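Local atomic coordinates of pantothenate synthetase (PDB entry 3N8H), a protein that probably catalyses the ATP-dependent condensation of (R)-pantoate with beta-alanine to (R)-pantothenate, passing through a pantoyl-adenylate intermediate. Residues N117-K122 with Y233-N238; N203-I208 with N222-T227; I241-Y246 with D254-E259. All coordinates share one frame; numbering follows the deposited sequence.

Contact 1. Residues N117-K122 with Y233-N238; sequences NILEGK and YIQKLN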
loop_
_atom_site.group_PDB
_atom_site.type_symbol
_atom_site.label_atom_id
_atom_site.label_comp_id
_atom_site.label_asym_id
_atom_site.label_seq_id
_atom_site.Cartn_x
_atom_site.Cartn_y
_atom_site.Cartn_z
ATOM N N ASN A 117 -10.450 -3.537 13.747
ATOM C CA ASN A 117 -10.067 -3.682 15.141
ATOM C C ASN A 117 -10.969 -4.614 15.934
ATOM O O ASN A 117 -10.711 -4.876 17.112
ATOM C CB ASN A 117 -10.084 -2.321 15.839
ATOM C CG ASN A 117 -8.942 -1.438 15.423
ATOM O OD1 ASN A 117 -7.896 -1.915 14.983
ATOM N ND2 ASN A 117 -9.127 -0.135 15.567
ATOM N N ILE A 118 -12.030 -5.089 15.301
ATOM C CA ILE A 118 -12.996 -5.959 15.970
ATOM C C ILE A 118 -13.067 -7.330 15.313
ATOM O O ILE A 118 -12.470 -7.551 14.248
ATOM C CB ILE A 118 -14.401 -5.331 15.952
ATOM C CG1 ILE A 118 -14.817 -5.006 14.509
ATOM C CG2 ILE A 118 -14.444 -4.058 16.870
ATOM C CD1 ILE A 118 -16.299 -4.667 14.320
ATOM N N LEU A 119 -13.792 -8.247 15.964
ATOM C CA LEU A 119 -14.068 -9.557 15.401
ATOM C C LEU A 119 -12.798 -10.192 14.861
ATOM O O LEU A 119 -11.834 -10.391 15.599
ATOM C CB LEU A 119 -15.133 -9.427 14.303
ATOM C CG LEU A 119 -16.452 -8.832 14.831
ATOM C CD1 LEU A 119 -17.417 -8.390 13.711
ATOM C CD2 LEU A 119 -17.130 -9.812 15.787
ATOM N N GLU A 120 -12.780 -10.496 13.567
ATOM C CA GLU A 120 -11.636 -11.193 13.006
ATOM C C GLU A 120 -10.300 -10.423 13.198
ATOM O O GLU A 120 -9.238 -11.000 13.517
ATOM C CB GLU A 120 -11.933 -11.492 11.557
ATOM C CG GLU A 120 -11.308 -12.739 11.030
ATOM C CD GLU A 120 -11.758 -14.037 11.698
ATOM O OE1 GLU A 120 -12.606 -14.087 12.633
ATOM O OE2 GLU A 120 -11.215 -15.038 11.241
ATOM N N GLY A 121 -10.355 -9.106 13.067
ATOM C CA GLY A 121 -9.156 -8.302 13.242
ATOM C C GLY A 121 -8.537 -8.420 14.630
ATOM O O GLY A 121 -7.313 -8.397 14.795
ATOM N N LYS A 122 -9.385 -8.550 15.639
ATOM C CA LYS A 122 -8.914 -8.609 17.022
ATOM C C LYS A 122 -8.472 -10.034 17.335
ATOM O O LYS A 122 -7.475 -10.276 18.027
ATOM C CB LYS A 122 -10.042 -8.191 17.978
ATOM C CG LYS A 122 -9.645 -8.200 19.435
ATOM C CD LYS A 122 -10.811 -7.801 20.321
ATOM C CE LYS A 122 -10.518 -6.500 21.042
ATOM N NZ LYS A 122 -11.526 -6.198 22.092
ATOM N N TYR A 233 -15.723 -16.056 19.334
ATOM C CA TYR A 233 -16.593 -14.911 19.580
ATOM C C TYR A 233 -17.905 -15.115 18.862
ATOM O O TYR A 233 -18.002 -15.883 17.897
ATOM C CB TYR A 233 -15.934 -13.588 19.157
ATOM C CG TYR A 233 -15.636 -13.479 17.677
ATOM C CD1 TYR A 233 -14.354 -13.737 17.182
ATOM C CD2 TYR A 233 -16.634 -13.133 16.774
ATOM C CE1 TYR A 233 -14.078 -13.646 15.827
ATOM C CE2 TYR A 233 -16.369 -13.044 15.421
ATOM C CZ TYR A 233 -15.088 -13.297 14.952
ATOM O OH TYR A 233 -14.827 -13.200 13.601
ATOM N N ILE A 234 -18.935 -14.471 19.382
ATOM C CA ILE A 234 -20.193 -14.344 18.661
ATOM C C ILE A 234 -20.730 -12.951 18.963
ATOM O O ILE A 234 -20.750 -12.514 20.124
ATOM C CB ILE A 234 -21.222 -15.453 19.019
ATOM C CG1 ILE A 234 -22.436 -15.396 18.080
ATOM C CG2 ILE A 234 -21.639 -15.376 20.506
ATOM C CD1 ILE A 234 -23.288 -16.678 18.127
ATOM N N GLN A 235 -21.121 -12.237 17.917
ATOM C CA GLN A 235 -21.548 -10.856 18.084
ATOM C C GLN A 235 -22.572 -10.450 17.045
ATOM O O GLN A 235 -22.585 -10.966 15.913
ATOM C CB GLN A 235 -20.342 -9.917 17.963
ATOM C CG GLN A 235 -19.345 -10.032 19.097
ATOM C CD GLN A 235 -18.801 -8.686 19.536
ATOM O OE1 GLN A 235 -19.034 -7.657 18.891
ATOM N NE2 GLN A 235 -18.063 -8.688 20.635
ATOM N N LYS A 236 -23.431 -9.516 17.429
ATOM C CA LYS A 236 -24.286 -8.833 16.465
ATOM C C LYS A 236 -23.629 -7.539 16.038
ATOM O O LYS A 236 -23.324 -6.689 16.863
ATOM C CB LYS A 236 -25.655 -8.525 17.060
ATOM C CG LYS A 236 -26.379 -9.741 17.591
ATOM C CD LYS A 236 -27.686 -9.355 18.262
ATOM C CE LYS A 236 -28.233 -10.502 19.077
ATOM N NZ LYS A 236 -29.516 -10.121 19.766
ATOM N N LEU A 237 -23.385 -7.403 14.745
ATOM C CA LEU A 237 -22.924 -6.136 14.196
ATOM C C LEU A 237 -24.000 -5.682 13.228
ATOM O O LEU A 237 -24.277 -6.363 12.236
ATOM C CB LEU A 237 -21.587 -6.299 13.473
ATOM C CG LEU A 237 -20.632 -5.102 13.304
ATOM C CD1 LEU A 237 -20.087 -5.038 11.873
ATOM C CD2 LEU A 237 -21.241 -3.764 13.729
ATOM N N ASN A 238 -24.625 -4.546 13.520
ATOM C CA ASN A 238 -25.758 -4.103 12.720
ATOM C C ASN A 238 -26.877 -5.141 12.786
ATOM O O ASN A 238 -27.370 -5.448 13.874
ATOM C CB ASN A 238 -25.322 -3.825 11.282
ATOM C CG ASN A 238 -24.575 -2.516 11.154
ATOM O OD1 ASN A 238 -25.188 -1.449 11.134
ATOM N ND2 ASN A 238 -23.247 -2.585 11.092
#
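Tyr-233 opens the strand segment and carries most of the contact. Its chi1 of 63° puts CG in the crowded position between backbone N and carbonyl carbon, from where the ring reaches toward the turn before helix 120-123. Leu-119, at the N-cap with phi 48°, meets the ring with both its CA and its CD2. CA lies over one ring face, 4.1 Å from the centroid, in a CH-pi contact displaced toward the rim. CD2 of Leu-119 comes within 3.3 Å of Tyr-233 CE2, a tight approach. The phenol OH donates to Glu-120 OE1 at 2.6 Å, meeting the anti lone pair of OE1, the one turned away from OE2; OE1 sits in the ring plane at its edge, while the carboxylate is turned 70° from the ring. Arg-251 NH1 forms a salt bridge to OE2, so both ends of this buried carboxylate are held. Ile-234 points away from the 117-122 segment and packs on Leu-217, Leu-220 and Thr-221 of helix 217-225. Gln-235 points toward it again, its CB 3.9 Å from Leu-119 CD2. Leu-237 adds a looser apolar touch, its CG 4.5 Å from Ile-118 CD1. The Gln-155 side chain hydrogen-bonds to both ends of the turn, NE2 to Ile-118 O and OE1 to Glu-120 N. The contact joins the three-stranded C-terminal sheet to this turn, whose Glu-120 side chain is about 7 Å from the bound proline; strand 230-237, an outer strand, lies between helix 217-225 and the turn, with strand 240-247 alongside.

Contact 2. Residues N203-I208 with N222-T227; sequences NKIYEI and NKINST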
loop_
_atom_site.group_PDB
_atom_site.type_symbol
_atom_site.label_atom_id
_atom_site.label_comp_id
_atom_site.label_asym_id
_atom_site.label_seq_id
_atom_site.Cartn_x
_atom_site.Cartn_y
_atom_site.Cartn_z
ATOM N N ASN A 203 -21.814 -29.928 12.420
ATOM C CA ASN A 203 -23.248 -30.008 12.084
ATOM C C ASN A 203 -24.177 -29.723 13.276
ATOM O O ASN A 203 -25.197 -29.047 13.125
ATOM C CB ASN A 203 -23.600 -31.357 11.438
ATOM C CG ASN A 203 -22.993 -31.528 10.034
ATOM O OD1 ASN A 203 -22.776 -30.555 9.292
ATOM N ND2 ASN A 203 -22.732 -32.780 9.665
ATOM N N LYS A 204 -23.829 -30.236 14.453
ATOM C CA LYS A 204 -24.562 -29.916 15.675
ATOM C C LYS A 204 -24.580 -28.414 15.983
ATOM O O LYS A 204 -25.596 -27.879 16.402
ATOM C CB LYS A 204 -24.009 -30.686 16.881
ATOM C CG LYS A 204 -24.400 -32.155 16.919
ATOM C CD LYS A 204 -23.831 -32.870 18.147
ATOM C CE LYS A 204 -22.309 -32.959 18.089
ATOM N NZ LYS A 204 -21.757 -33.874 19.120
ATOM N N ILE A 205 -23.448 -27.751 15.808
ATOM C CA ILE A 205 -23.391 -26.310 15.988
ATOM C C ILE A 205 -24.454 -25.626 15.107
ATOM O O ILE A 205 -25.169 -24.725 15.562
ATOM C CB ILE A 205 -21.991 -25.744 15.634
ATOM C CG1 ILE A 205 -20.942 -26.177 16.666
ATOM C CG2 ILE A 205 -22.029 -24.205 15.509
ATOM C CD1 ILE A 205 -19.521 -25.739 16.304
ATOM N N TYR A 206 -24.549 -26.054 13.846
ATOM C CA TYR A 206 -25.467 -25.416 12.912
ATOM C C TYR A 206 -26.932 -25.835 13.089
ATOM O O TYR A 206 -27.845 -25.128 12.647
ATOM C CB TYR A 206 -24.965 -25.532 11.474
ATOM C CG TYR A 206 -23.974 -24.443 11.227
ATOM C CD1 TYR A 206 -24.347 -23.263 10.589
ATOM C CD2 TYR A 206 -22.683 -24.543 11.729
ATOM C CE1 TYR A 206 -23.432 -22.231 10.414
ATOM C CE2 TYR A 206 -21.775 -23.521 11.568
ATOM C CZ TYR A 206 -22.158 -22.370 10.910
ATOM O OH TYR A 206 -21.237 -21.373 10.769
ATOM N N GLU A 207 -27.143 -26.956 13.770
ATOM C CA GLU A 207 -28.481 -27.385 14.119
ATOM C C GLU A 207 -28.959 -26.453 15.222
ATOM O O GLU A 207 -30.121 -26.074 15.283
ATOM C CB GLU A 207 -28.439 -28.832 14.611
ATOM C CG GLU A 207 -29.790 -29.510 14.752
ATOM C CD GLU A 207 -29.658 -30.999 15.075
ATOM O OE1 GLU A 207 -30.291 -31.451 16.058
ATOM O OE2 GLU A 207 -28.919 -31.711 14.349
ATOM N N ILE A 208 -28.024 -26.067 16.077
ATOM C CA ILE A 208 -28.294 -25.127 17.165
ATOM C C ILE A 208 -28.541 -23.723 16.628
ATOM O O ILE A 208 -29.494 -23.053 17.012
ATOM C CB ILE A 208 -27.109 -25.112 18.152
ATOM C CG1 ILE A 208 -27.027 -26.451 18.903
ATOM C CG2 ILE A 208 -27.205 -23.933 19.114
ATOM C CD1 ILE A 208 -25.796 -26.598 19.753
ATOM N N ASN A 222 -22.913 -21.117 25.413
ATOM C CA ASN A 222 -22.877 -22.347 26.214
ATOM C C ASN A 222 -23.334 -23.565 25.424
ATOM O O ASN A 222 -22.790 -24.645 25.590
ATOM C CB ASN A 222 -23.725 -22.196 27.473
ATOM C CG ASN A 222 -23.160 -21.168 28.441
ATOM O OD1 ASN A 222 -21.998 -20.769 28.336
ATOM N ND2 ASN A 222 -23.990 -20.724 29.382
ATOM N N LYS A 223 -24.344 -23.396 24.572
ATOM C CA LYS A 223 -24.836 -24.517 23.774
ATOM C C LYS A 223 -23.817 -24.948 22.732
ATOM O O LYS A 223 -23.593 -26.137 22.537
ATOM C CB LYS A 223 -26.185 -24.203 23.122
ATOM C CG LYS A 223 -27.332 -24.247 24.112
ATOM C CD LYS A 223 -28.292 -23.113 23.866
ATOM C CE LYS A 223 -29.335 -23.496 22.841
ATOM N NZ LYS A 223 -30.692 -23.402 23.448
ATOM N N ILE A 224 -23.202 -23.972 22.076
ATOM C CA ILE A 224 -22.150 -24.253 21.114
ATOM C C ILE A 224 -20.921 -24.911 21.768
ATOM O O ILE A 224 -20.389 -25.891 21.254
ATOM C CB ILE A 224 -21.794 -22.991 20.380
ATOM C CG1 ILE A 224 -22.945 -22.646 19.440
ATOM C CG2 ILE A 224 -20.460 -23.129 19.642
ATOM C CD1 ILE A 224 -22.847 -21.272 18.866
ATOM N N ASN A 225 -20.496 -24.394 22.911
ATOM C CA ASN A 225 -19.375 -24.995 23.632
ATOM C C ASN A 225 -19.690 -26.400 24.142
ATOM O O ASN A 225 -18.795 -27.216 24.325
ATOM C CB ASN A 225 -18.890 -24.082 24.773
ATOM C CG ASN A 225 -18.130 -22.851 24.262
ATOM O OD1 ASN A 225 -17.670 -22.812 23.113
ATOM N ND2 ASN A 225 -18.006 -21.834 25.117
ATOM N N SER A 226 -20.966 -26.710 24.346
ATOM C CA SER A 226 -21.300 -28.025 24.857
ATOM C C SER A 226 -21.223 -29.114 23.771
ATOM O O SER A 226 -21.337 -30.293 24.075
ATOM C CB SER A 226 -22.661 -28.033 25.567
ATOM O OG SER A 226 -23.718 -28.074 24.628
ATOM N N THR A 227 -21.010 -28.720 22.515
ATOM C CA THR A 227 -20.863 -29.704 21.450
ATOM C C THR A 227 -19.436 -30.204 21.416
ATOM O O THR A 227 -19.133 -31.182 20.734
ATOM C CB THR A 227 -21.157 -29.092 20.069
ATOM O OG1 THR A 227 -20.099 -28.186 19.714
ATOM C CG2 THR A 227 -22.505 -28.342 20.080
#
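The flat side chains near this helix pair turn off it: the ring of Tyr-206 lies against Leu-185, Pro-186 and Pro-262, and OD1 of Asn-225 accepts a hydrogen bond from Leu-231 N. Within the 222-227 segment two peptide carbonyls are used as acceptors. Ile-224 O takes Thr-227 OG1 in its plane at 2.8 Å and Thr-227 N as a second donor; Lys-223 O receives Ser-226 OG from above its plane, 28° out of it. Thr-227 OG1 also accepts from Ala-229 N, closing an ST turn. With OG1 tied back in this way, in the crowded position between N and carbonyl carbon, CG2 is left to face helix 196-210. There it meets Ile-208 CD1 tip to tip at 3.7 Å. The same CD1 rests 3.6 Å from Lys-223 O, and the Ile-208 side chain crosses that of Lys-223 obliquely, CG2 4.1 Å from CB. Deeper in, Ile-205 crosses Thr-227 at about a right angle, CG1 3.7 Å from OG1, and its CG1 lies 4.3 Å from Ile-224 CG2. Ile-205 goes on to Phe-245 and Ile-247 of strand 240-247, carrying the apolar layer down to the sheet. Lys-204 passes outside, its CB beside Thr-227 CG2. The two consecutive helices run in nearly opposite directions and form a helical hairpin, held here by aliphatic contacts with no hydrogen bonds between the two segments; it lies over the antiparallel sheet, well away from the annotated binding sites.

Contact 3. Residues I241-Y246 with D254-E259; sequences IFLAFY and DNFLKE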
loop_
_atom_site.group_PDB
_atom_site.type_symbol
_atom_site.label_atom_id
_atom_site.label_comp_id
_atom_site.label_asym_id
_atom_site.label_seq_id
_atom_site.Cartn_x
_atom_site.Cartn_y
_atom_site.Cartn_z
ATOM N N ILE A 241 -25.262 -11.540 12.486
ATOM C CA ILE A 241 -24.485 -12.269 13.469
ATOM C C ILE A 241 -23.131 -12.647 12.870
ATOM O O ILE A 241 -23.064 -13.195 11.757
ATOM C CB ILE A 241 -25.188 -13.565 13.876
ATOM C CG1 ILE A 241 -26.581 -13.278 14.435
ATOM C CG2 ILE A 241 -24.337 -14.342 14.881
ATOM C CD1 ILE A 241 -26.588 -12.382 15.677
ATOM N N PHE A 242 -22.070 -12.357 13.621
ATOM C CA PHE A 242 -20.707 -12.781 13.322
ATOM C C PHE A 242 -20.207 -13.768 14.378
ATOM O O PHE A 242 -20.369 -13.547 15.573
ATOM C CB PHE A 242 -19.765 -11.575 13.324
ATOM C CG PHE A 242 -19.970 -10.646 12.167
ATOM C CD1 PHE A 242 -19.060 -10.611 11.122
ATOM C CD2 PHE A 242 -21.092 -9.834 12.113
ATOM C CE1 PHE A 242 -19.258 -9.759 10.051
ATOM C CE2 PHE A 242 -21.294 -8.970 11.052
ATOM C CZ PHE A 242 -20.375 -8.938 10.018
ATOM N N LEU A 243 -19.575 -14.843 13.937
ATOM C CA LEU A 243 -18.958 -15.785 14.875
ATOM C C LEU A 243 -17.738 -16.477 14.292
ATOM O O LEU A 243 -17.511 -16.460 13.069
ATOM C CB LEU A 243 -19.963 -16.834 15.383
ATOM C CG LEU A 243 -20.317 -17.980 14.437
ATOM C CD1 LEU A 243 -20.612 -19.207 15.258
ATOM C CD2 LEU A 243 -21.526 -17.588 13.619
ATOM N N ALA A 244 -16.966 -17.081 15.191
ATOM C CA ALA A 244 -15.795 -17.877 14.856
ATOM C C ALA A 244 -15.641 -18.865 15.999
ATOM O O ALA A 244 -15.939 -18.539 17.175
ATOM C CB ALA A 244 -14.532 -16.994 14.768
ATOM N N PHE A 245 -15.169 -20.056 15.668
ATOM C CA PHE A 245 -14.992 -21.107 16.677
ATOM C C PHE A 245 -13.936 -22.086 16.211
ATOM O O PHE A 245 -13.632 -22.152 15.016
ATOM C CB PHE A 245 -16.305 -21.852 16.910
ATOM C CG PHE A 245 -16.886 -22.448 15.662
ATOM C CD1 PHE A 245 -16.571 -23.747 15.288
ATOM C CD2 PHE A 245 -17.739 -21.701 14.850
ATOM C CE1 PHE A 245 -17.096 -24.306 14.131
ATOM C CE2 PHE A 245 -18.272 -22.250 13.680
ATOM C CZ PHE A 245 -17.950 -23.555 13.320
ATOM N N TYR A 246 -13.378 -22.842 17.158
ATOM C CA TYR A 246 -12.446 -23.907 16.847
ATOM C C TYR A 246 -13.167 -25.237 17.032
ATOM O O TYR A 246 -13.976 -25.384 17.943
ATOM C CB TYR A 246 -11.239 -23.886 17.799
ATOM C CG TYR A 246 -10.087 -22.996 17.384
ATOM C CD1 TYR A 246 -9.110 -23.455 16.509
ATOM C CD2 TYR A 246 -9.972 -21.695 17.875
ATOM C CE1 TYR A 246 -8.049 -22.643 16.136
ATOM C CE2 TYR A 246 -8.922 -20.869 17.497
ATOM C CZ TYR A 246 -7.967 -21.348 16.633
ATOM O OH TYR A 246 -6.920 -20.533 16.257
ATOM N N ASP A 254 -18.068 -17.572 10.358
ATOM C CA ASP A 254 -19.318 -17.399 9.635
ATOM C C ASP A 254 -19.953 -16.024 9.941
ATOM O O ASP A 254 -19.681 -15.398 10.967
ATOM C CB ASP A 254 -20.284 -18.547 10.000
ATOM C CG ASP A 254 -21.397 -18.720 8.985
ATOM O OD1 ASP A 254 -21.429 -17.969 7.956
ATOM O OD2 ASP A 254 -22.263 -19.584 9.225
ATOM N N ASN A 255 -20.794 -15.546 9.036
ATOM C CA ASN A 255 -21.670 -14.444 9.368
ATOM C C ASN A 255 -22.935 -14.597 8.527
ATOM O O ASN A 255 -22.896 -15.159 7.429
ATOM C CB ASN A 255 -20.974 -13.103 9.117
ATOM C CG ASN A 255 -20.967 -12.747 7.686
ATOM O OD1 ASN A 255 -21.930 -12.144 7.173
ATOM N ND2 ASN A 255 -19.928 -13.182 6.989
ATOM N N PHE A 256 -24.060 -14.151 9.063
ATOM C CA PHE A 256 -25.347 -14.210 8.359
ATOM C C PHE A 256 -26.280 -13.168 8.969
ATOM O O PHE A 256 -26.033 -12.689 10.080
ATOM C CB PHE A 256 -25.965 -15.626 8.475
ATOM C CG PHE A 256 -25.770 -16.270 9.839
ATOM C CD1 PHE A 256 -26.524 -15.862 10.926
ATOM C CD2 PHE A 256 -24.817 -17.270 10.030
ATOM C CE1 PHE A 256 -26.353 -16.452 12.188
ATOM C CE2 PHE A 256 -24.627 -17.856 11.292
ATOM C CZ PHE A 256 -25.408 -17.434 12.375
ATOM N N LEU A 257 -27.341 -12.809 8.246
ATOM C CA LEU A 257 -28.382 -11.925 8.779
ATOM C C LEU A 257 -29.035 -12.563 10.000
ATOM O O LEU A 257 -29.295 -13.755 10.001
ATOM C CB LEU A 257 -29.445 -11.668 7.720
ATOM C CG LEU A 257 -29.010 -10.863 6.496
ATOM C CD1 LEU A 257 -30.086 -10.898 5.424
ATOM C CD2 LEU A 257 -28.716 -9.431 6.905
ATOM N N LYS A 258 -29.286 -11.768 11.042
ATOM C CA LYS A 258 -29.910 -12.271 12.268
ATOM C C LYS A 258 -31.310 -12.815 12.008
ATOM O O LYS A 258 -31.698 -13.835 12.566
ATOM C CB LYS A 258 -29.928 -11.176 13.348
ATOM C CG LYS A 258 -30.589 -11.573 14.678
ATOM C CD LYS A 258 -32.096 -11.311 14.665
ATOM C CE LYS A 258 -32.725 -11.443 16.051
ATOM N NZ LYS A 258 -32.225 -10.407 17.005
ATOM N N GLU A 259 -32.057 -12.128 11.146
ATOM C CA GLU A 259 -33.427 -12.512 10.807
ATOM C C GLU A 259 -33.511 -13.876 10.116
ATOM O O GLU A 259 -34.498 -14.610 10.276
ATOM C CB GLU A 259 -34.066 -11.434 9.916
ATOM C CG GLU A 259 -35.211 -11.923 9.021
ATOM C CD GLU A 259 -36.529 -12.137 9.769
ATOM O OE1 GLU A 259 -36.643 -11.697 10.936
ATOM O OE2 GLU A 259 -37.456 -12.740 9.180
#
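This is the beta hairpin of strands 240-247 and 250-257, antiparallel neighbours whose segment axes approach to 4.9 Å. Four backbone hydrogen bonds set the register. Ile-241 pairs with Phe-256 both ways: its N gives to Phe-256 O at 2.8 Å, nearly along the C=O axis, and its O receives Phe-256 N. Leu-243 pairs with Asp-254 likewise, the bond from Leu-243 N to Asp-254 O being the straightest at 172°. Between these hydrogen-bonded pairs, Phe-242 and Asn-255 form the non-hydrogen-bonded pair, CA atoms 4.4 Å apart. On their face of the sheet the contact is CH-pi: Asn-255 CB sits over the Phe-242 ring, 3.9 Å from its centroid, and the amide lies almost parallel to the ring, 18° away. Arg-240 NH2 and Glu-151 O hold OD1 and ND2 of that amide, so its flat orientation is fixed from both ends and the hairpin is joined to a predicted ATP-binding residue. On the face of Ile-241, Leu-243, Asp-254 and Phe-256, the packing is mostly apolar. The Phe-256 ring runs alongside Ile-241, CE1 3.5 Å from its CB, and meets Leu-243 CD2 obliquely through CE2 at 3.9 Å. In the same layer Asp-254 OD2 lies in the plane of the Phe-256 ring at its edge; this buried carboxylate is met at OD2 by Arg-180 NH1 and Tyr-206 OH, a setting that would probably favour its ionised form. Besides its bond from Phe-256 N, Ile-241 O takes a CA-H...O contact from Asn-255 CA at 3.0 Å.

How the contacts relate
All three contacts belong to the C-terminal part of the chain or meet it, around the antiparallel sheet 230-237, 240-247, 250-257. Contacts 1 and 3 have centres about 9 Å apart and share that sheet: Gln-235 O and Phe-242 N probably hydrogen-bond at 2.7 Å. Contacts 2 and 3, centres about 13 Å apart, are linked through the Tyr-206 and Asp-254 pair and by Ile-205 on Phe-245. Contacts 1 and 2, centres about 19 Å apart, do not touch. Both segments of contact 2 fall in the span between those of contact 1, and contact 3 follows last. Contact 1 alone reaches back to earlier sequence, linking the sheet to the turn near the bound proline.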